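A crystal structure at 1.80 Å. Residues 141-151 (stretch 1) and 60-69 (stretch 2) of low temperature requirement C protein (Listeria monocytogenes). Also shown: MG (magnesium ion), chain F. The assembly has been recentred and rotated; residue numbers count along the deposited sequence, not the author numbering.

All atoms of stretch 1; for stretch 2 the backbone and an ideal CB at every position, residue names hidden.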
ATOM      1  N   THR A 141      -2.770 -14.545 -15.302  1.00 20.17           N
ATOM      2  CA  THR A 141      -1.805 -13.966 -14.387  1.00 18.08           C
ATOM      3  C   THR A 141      -2.406 -12.827 -13.559  1.00 17.90           C
ATOM      4  O   THR A 141      -2.177 -12.738 -12.352  1.00 17.20           O
ATOM      5  CB  THR A 141      -0.588 -13.464 -15.174  1.00 21.11           C
ATOM      6  OG1 THR A 141       0.030 -14.584 -15.827  1.00 22.78           O
ATOM      7  CG2 THR A 141       0.418 -12.788 -14.254  1.00 17.43           C
ATOM      8  N   PHE A 142      -3.177 -11.962 -14.204  1.00 17.64           N
ATOM      9  CA  PHE A 142      -3.800 -10.845 -13.495  1.00 17.58           C
ATOM     10  C   PHE A 142      -5.188 -11.186 -12.966  1.00 17.73           C
ATOM     11  O   PHE A 142      -5.575 -10.742 -11.882  1.00 18.74           O
ATOM     12  CB  PHE A 142      -3.902  -9.636 -14.414  1.00 18.57           C
ATOM     13  CG  PHE A 142      -2.612  -8.918 -14.592  1.00 19.60           C
ATOM     14  CD1 PHE A 142      -2.268  -7.868 -13.748  1.00 20.74           C
ATOM     15  CD2 PHE A 142      -1.706  -9.322 -15.572  1.00 20.35           C
ATOM     16  CE1 PHE A 142      -1.037  -7.231 -13.871  1.00 19.96           C
ATOM     17  CE2 PHE A 142      -0.469  -8.690 -15.702  1.00 19.47           C
ATOM     18  CZ  PHE A 142      -0.137  -7.644 -14.849  1.00 19.71           C
ATOM     19  N   LEU A 143      -5.935 -11.976 -13.724  1.00 19.22           N
ATOM     20  CA  LEU A 143      -7.285 -12.330 -13.317  1.00 18.69           C
ATOM     21  C   LEU A 143      -7.380 -13.136 -12.023  1.00 19.33           C
ATOM     22  O   LEU A 143      -8.335 -12.947 -11.255  1.00 18.61           O
ATOM     23  CB  LEU A 143      -8.004 -13.076 -14.443  1.00 19.35           C
ATOM     24  CG  LEU A 143      -9.474 -13.408 -14.146  1.00 21.58           C
ATOM     25  CD1 LEU A 143     -10.228 -12.139 -13.774  1.00 21.72           C
ATOM     26  CD2 LEU A 143     -10.110 -14.064 -15.363  1.00 20.82           C
ATOM     27  N   ASP A 144      -6.428 -14.034 -11.765  1.00 18.65           N
ATOM     28  CA  ASP A 144      -6.518 -14.797 -10.521  1.00 20.60           C
ATOM     29  C   ASP A 144      -6.460 -13.875  -9.301  1.00 20.06           C
ATOM     30  O   ASP A 144      -7.235 -14.050  -8.355  1.00 19.05           O
ATOM     31  CB  ASP A 144      -5.446 -15.902 -10.425  1.00 24.05           C
ATOM     32  CG  ASP A 144      -4.045 -15.420 -10.745  1.00 26.81           C
ATOM     33  OD1 ASP A 144      -3.764 -14.210 -10.631  1.00 29.97           O
ATOM     34  OD2 ASP A 144      -3.208 -16.280 -11.101  1.00 31.48           O
ATOM     35  N   ASP A 145      -5.564 -12.887  -9.331  1.00 20.18           N
ATOM     36  CA  ASP A 145      -5.437 -11.926  -8.231  1.00 21.02           C
ATOM     37  C   ASP A 145      -6.692 -11.068  -8.142  1.00 19.30           C
ATOM     38  O   ASP A 145      -7.177 -10.763  -7.050  1.00 20.89           O
ATOM     39  CB  ASP A 145      -4.248 -10.988  -8.456  1.00 21.52           C
ATOM     40  CG  ASP A 145      -2.940 -11.719  -8.567  1.00 27.22           C
ATOM     41  OD1 ASP A 145      -2.428 -12.184  -7.531  1.00 26.91           O
ATOM     42  OD2 ASP A 145      -2.427 -11.825  -9.699  1.00 30.17           O
ATOM     43  N   ILE A 146      -7.205 -10.661  -9.300  1.00 18.34           N
ATOM     44  CA  ILE A 146      -8.399  -9.828  -9.349  1.00 17.09           C
ATOM     45  C   ILE A 146      -9.595 -10.510  -8.677  1.00 17.02           C
ATOM     46  O   ILE A 146     -10.296  -9.905  -7.866  1.00 17.81           O
ATOM     47  CB  ILE A 146      -8.759  -9.474 -10.818  1.00 19.74           C
ATOM     48  CG1 ILE A 146      -7.759  -8.441 -11.358  1.00 20.34           C
ATOM     49  CG2 ILE A 146     -10.184  -8.962 -10.904  1.00 16.97           C
ATOM     50  CD1 ILE A 146      -7.888  -8.160 -12.859  1.00 22.79           C
ATOM     51  N   VAL A 147      -9.815 -11.776  -9.013  1.00 17.18           N
ATOM     52  CA  VAL A 147     -10.923 -12.532  -8.449  1.00 16.88           C
ATOM     53  C   VAL A 147     -10.739 -12.721  -6.948  1.00 15.68           C
ATOM     54  O   VAL A 147     -11.671 -12.521  -6.171  1.00 16.51           O
ATOM     55  CB  VAL A 147     -11.056 -13.894  -9.161  1.00 18.27           C
ATOM     56  CG1 VAL A 147     -12.132 -14.752  -8.495  1.00 15.53           C
ATOM     57  CG2 VAL A 147     -11.397 -13.657 -10.619  1.00 17.06           C
ATOM     58  N   GLY A 148      -9.533 -13.095  -6.535  1.00 16.29           N
ATOM     59  CA  GLY A 148      -9.275 -13.268  -5.117  1.00 15.83           C
ATOM     60  C   GLY A 148      -9.475 -11.960  -4.365  1.00 15.88           C
ATOM     61  O   GLY A 148     -10.010 -11.947  -3.252  1.00 16.68           O
ATOM     62  N   ALA A 149      -9.054 -10.856  -4.973  1.00 15.78           N
ATOM     63  CA  ALA A 149      -9.180  -9.541  -4.346  1.00 15.41           C
ATOM     64  C   ALA A 149     -10.634  -9.081  -4.237  1.00 13.78           C
ATOM     65  O   ALA A 149     -11.025  -8.468  -3.242  1.00 13.90           O
ATOM     66  CB  ALA A 149      -8.368  -8.516  -5.119  1.00 14.88           C
ATOM     67  N   ILE A 150     -11.428  -9.351  -5.264  1.00 14.52           N
ATOM     68  CA  ILE A 150     -12.836  -8.968  -5.223  1.00 14.42           C
ATOM     69  C   ILE A 150     -13.510  -9.744  -4.086  1.00 13.97           C
ATOM     70  O   ILE A 150     -14.329  -9.197  -3.354  1.00 15.51           O
ATOM     71  CB  ILE A 150     -13.550  -9.278  -6.562  1.00 14.72           C
ATOM     72  CG1 ILE A 150     -13.071  -8.303  -7.644  1.00 14.08           C
ATOM     73  CG2 ILE A 150     -15.069  -9.141  -6.398  1.00 14.26           C
ATOM     74  CD1 ILE A 150     -13.474  -8.687  -9.062  1.00 13.12           C
ATOM     75  N   ALA A 151     -13.147 -11.016  -3.939  1.00 14.79           N
ATOM     76  CA  ALA A 151     -13.709 -11.850  -2.874  1.00 13.87           C
ATOM     77  C   ALA A 151     -13.329 -11.299  -1.497  1.00 15.36           C
ATOM     78  O   ALA A 151     -14.174 -11.189  -0.599  1.00 14.51           O
ATOM     79  CB  ALA A 151     -13.210 -13.290  -3.022  1.00 13.10           C
ATOM     80  N   UNK A  60     -12.816   2.267  -8.705  1.00 21.54           N
ATOM     81  CA  UNK A  60     -11.445   1.816  -8.439  1.00 21.45           C
ATOM     82  C   UNK A  60     -11.276   0.344  -8.844  1.00 20.47           C
ATOM     83  O   UNK A  60     -10.248  -0.057  -9.406  1.00 19.11           O
ATOM     84  CB  UNK A  60     -11.098   2.003  -6.961  1.00 21.45           C
ATOM     85  N   UNK A  61     -12.290  -0.458  -8.544  1.00 17.72           N
ATOM     86  CA  UNK A  61     -12.270  -1.878  -8.873  1.00 17.65           C
ATOM     87  C   UNK A  61     -12.392  -2.077 -10.383  1.00 16.16           C
ATOM     88  O   UNK A  61     -11.684  -2.877 -10.972  1.00 16.52           O
ATOM     89  CB  UNK A  61     -13.397  -2.613  -8.145  1.00 17.65           C
ATOM     90  N   UNK A  62     -13.286  -1.328 -11.008  1.00 17.73           N
ATOM     91  CA  UNK A  62     -13.481  -1.456 -12.445  1.00 17.72           C
ATOM     92  C   UNK A  62     -12.204  -1.150 -13.226  1.00 18.95           C
ATOM     93  O   UNK A  62     -11.869  -1.855 -14.185  1.00 18.03           O
ATOM     94  CB  UNK A  62     -14.607  -0.527 -12.904  1.00 17.72           C
ATOM     95  N   UNK A  63     -11.487  -0.113 -12.809  1.00 18.49           N
ATOM     96  CA  UNK A  63     -10.246   0.261 -13.475  1.00 19.75           C
ATOM     97  C   UNK A  63      -9.224  -0.864 -13.409  1.00 19.89           C
ATOM     98  O   UNK A  63      -8.538  -1.146 -14.390  1.00 18.59           O
ATOM     99  CB  UNK A  63      -9.669   1.532 -12.850  1.00 19.75           C
ATOM    100  N   UNK A  64      -9.130  -1.507 -12.246  1.00 18.07           N
ATOM    101  CA  UNK A  64      -8.185  -2.601 -12.059  1.00 18.18           C
ATOM    102  C   UNK A  64      -8.594  -3.831 -12.864  1.00 16.52           C
ATOM    103  O   UNK A  64      -7.746  -4.497 -13.448  1.00 17.62           O
ATOM    104  CB  UNK A  64      -8.074  -2.957 -10.575  1.00 18.18           C
ATOM    105  N   UNK A  65      -9.891  -4.128 -12.895  1.00 17.95           N
ATOM    106  CA  UNK A  65     -10.387  -5.278 -13.649  1.00 18.02           C
ATOM    107  C   UNK A  65     -10.026  -5.143 -15.137  1.00 17.87           C
ATOM    108  O   UNK A  65      -9.506  -6.076 -15.747  1.00 18.48           O
ATOM    109  CB  UNK A  65     -11.901  -5.414 -13.478  1.00 18.02           C
ATOM    110  N   UNK A  66     -10.293  -3.978 -15.713  1.00 19.34           N
ATOM    111  CA  UNK A  66      -9.995  -3.748 -17.125  1.00 21.40           C
ATOM    112  C   UNK A  66      -8.509  -3.786 -17.428  1.00 19.98           C
ATOM    113  O   UNK A  66      -8.076  -4.423 -18.390  1.00 21.21           O
ATOM    114  CB  UNK A  66     -10.569  -2.400 -17.566  1.00 21.40           C
ATOM    115  N   UNK A  67      -7.718  -3.109 -16.605  1.00 18.53           N
ATOM    116  CA  UNK A  67      -6.288  -3.077 -16.842  1.00 17.81           C
ATOM    117  C   UNK A  67      -5.669  -4.470 -16.751  1.00 17.93           C
ATOM    118  O   UNK A  67      -4.906  -4.873 -17.622  1.00 16.28           O
ATOM    119  CB  UNK A  67      -5.613  -2.135 -15.843  1.00 17.81           C
ATOM    120  N   UNK A  68      -6.017  -5.211 -15.703  1.00 15.81           N
ATOM    121  CA  UNK A  68      -5.471  -6.546 -15.524  1.00 17.83           C
ATOM    122  C   UNK A  68      -5.851  -7.547 -16.604  1.00 18.63           C
ATOM    123  O   UNK A  68      -4.980  -8.233 -17.153  1.00 18.31           O
ATOM    124  CB  UNK A  68      -5.919  -7.090 -14.166  1.00 17.83           C
ATOM    125  N   UNK A  69      -7.143  -7.650 -16.906  1.00 18.54           N
ATOM    126  CA  UNK A  69      -7.598  -8.588 -17.932  1.00 18.89           C
ATOM    127  C   UNK A  69      -6.992  -8.221 -19.285  1.00 19.16           C
ATOM    128  O   UNK A  69      -6.618  -9.097 -20.066  1.00 20.13           O
ATOM    129  CB  UNK A  69      -9.126  -8.598 -18.016  1.00 18.89           C
TER
HETATM  130 MG    MG F 601      -1.390 -13.460 -10.624  1.00 25.06          MG

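Stretch 2 is helical throughout and runs nearly antiparallel to helix 143-151, at 160°, with a closest axis approach of 9.6 Å. The side of stretch 1 that meets it is apolar: F142, L143, I146 and I150. The magnesium ion is bound by T141 O, D144 OD1 and D145 OD2; no atom of stretch 2 binds it. No hydrogen bond crosses between the stretches, so the visible atoms ask mainly for shape.

Position 60 has nothing of stretch 1 near its ideal CB. Many residues would suit it, including polar and charged ones. It is E60, which makes no contact here; its OE1 is hydrogen-bonded elsewhere in the structure.

Position 61 points its CA-to-CB bond toward stretch 1, but no atom lies within 5.5 Å of the ideal CB. The nearby offer is the apolar end of I150. A medium or larger apolar side chain, such as valine, leucine or isoleucine, could bridge the gap. The residue is V61, chi1 t, and its CG1 lies 4.4 Å from I150 CG1.

Positions 62 and 63 are out of reach; polar or apolar residues alike would do. They are Q62 and N63. The backbone O of N63 accepts a hydrogen bond from position 67.

Position 64 points sideways, with open space around its ideal CB. Small residues fit, and larger ones are not excluded by stretch 1. It is A64. Its contact is through the backbone: A64 O lies 3.7 Å from I146 CD1.

Position 65 also points sideways, and its ideal CB is 4.7 Å from I146 CG2. I150 lies further along the same apolar side. Valine, isoleucine or leucine would all be reasonable. It is V65, chi1 t. V65 CG2 lies 3.9 Å from I146 CG2 and 4.3 Å from I150 CD1, so one methyl meets both isoleucines.

Position 66 points away; polar or apolar residues would suit. It is L66, which makes no contact here.

Position 67 points sideways without touching stretch 1. Polar or apolar residues would do. It is T67, whose OG1 donates a 2.8 Å hydrogen bond to N63 O, one turn back.

Position 68 is the most restricted. Its CA-to-CB direction is toward stretch 1, and an ideal CB would clash with I146 CD1 at 2.6 Å and sit tight against F142 CB at 3.3 Å. Its backbone angles, -64/-50, are ordinary for a helix, so it is this crowding that favors glycine. The residue is G68. I146 CD1 packs 3.9 Å from G68 CA, and F142 CB comes 3.3 Å from G68 O. The I146 side chain is a knob among A64, V65, G68 and position 69.

Position 69 points away at CB, but a flexible apolar chain could bend back to L143 and I146. Isoleucine, leucine or methionine would suit. It is I69, chi1 m and chi2 t. Its CG1 lies 4.3 Å from L143 CD1 and 4.4 Å from I146 CD1.

Stretch 2 60-69: EVQNAVLTGI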
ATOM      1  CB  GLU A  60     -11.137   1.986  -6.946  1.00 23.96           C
ATOM      2  CG  GLU A  60      -9.689   1.811  -6.537  1.00 30.49           C
ATOM      3  CD  GLU A  60      -8.857   3.072  -6.723  1.00 33.69           C
ATOM      4  OE1 GLU A  60      -7.787   3.173  -6.085  1.00 30.77           O
ATOM      5  OE2 GLU A  60      -9.265   3.954  -7.509  1.00 37.20           O
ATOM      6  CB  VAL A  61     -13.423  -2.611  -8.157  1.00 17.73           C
ATOM      7  CG1 VAL A  61     -13.527  -4.055  -8.642  1.00 15.46           C
ATOM      8  CG2 VAL A  61     -13.182  -2.572  -6.655  1.00 17.72           C
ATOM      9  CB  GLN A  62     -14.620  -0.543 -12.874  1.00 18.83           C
ATOM     10  CG  GLN A  62     -15.951  -0.951 -12.264  1.00 21.15           C
ATOM     11  CD  GLN A  62     -16.947   0.182 -12.247  1.00 23.79           C
ATOM     12  OE1 GLN A  62     -16.738   1.205 -12.889  1.00 25.69           O
ATOM     13  NE2 GLN A  62     -18.046   0.002 -11.513  1.00 21.15           N
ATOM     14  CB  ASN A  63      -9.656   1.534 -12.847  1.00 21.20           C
ATOM     15  CG  ASN A  63     -10.448   2.782 -13.211  1.00 25.26           C
ATOM     16  OD1 ASN A  63     -11.009   2.870 -14.299  1.00 25.03           O
ATOM     17  ND2 ASN A  63     -10.474   3.761 -12.310  1.00 24.79           N
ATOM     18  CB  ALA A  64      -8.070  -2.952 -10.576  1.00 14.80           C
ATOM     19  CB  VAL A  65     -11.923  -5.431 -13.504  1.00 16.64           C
ATOM     20  CG1 VAL A  65     -12.444  -6.457 -14.508  1.00 20.02           C
ATOM     21  CG2 VAL A  65     -12.282  -5.873 -12.080  1.00 15.60           C
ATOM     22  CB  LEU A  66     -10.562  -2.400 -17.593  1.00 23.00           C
ATOM     23  CG  LEU A  66     -11.963  -2.444 -18.210  1.00 28.40           C
ATOM     24  CD1 LEU A  66     -12.936  -3.037 -17.217  1.00 29.08           C
ATOM     25  CD2 LEU A  66     -12.401  -1.042 -18.618  1.00 27.88           C
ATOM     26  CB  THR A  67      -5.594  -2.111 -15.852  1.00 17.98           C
ATOM     27  OG1 THR A  67      -6.214  -0.823 -15.940  1.00 17.34           O
ATOM     28  CG2 THR A  67      -4.117  -1.969 -16.178  1.00 18.31           C
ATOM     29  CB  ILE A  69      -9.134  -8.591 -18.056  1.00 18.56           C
ATOM     30  CG1 ILE A  69      -9.763  -9.110 -16.757  1.00 19.52           C
ATOM     31  CG2 ILE A  69      -9.557  -9.483 -19.224  1.00 19.92           C
ATOM     32  CD1 ILE A  69     -11.287  -9.171 -16.784  1.00 19.22           C
TER
HETATM   33  O   HOH W   1      -0.891 -15.277 -11.222  1.00 28.45           O
HETATM   34  O   HOH W   2      -1.195 -14.011  -8.630  1.00 25.28           O
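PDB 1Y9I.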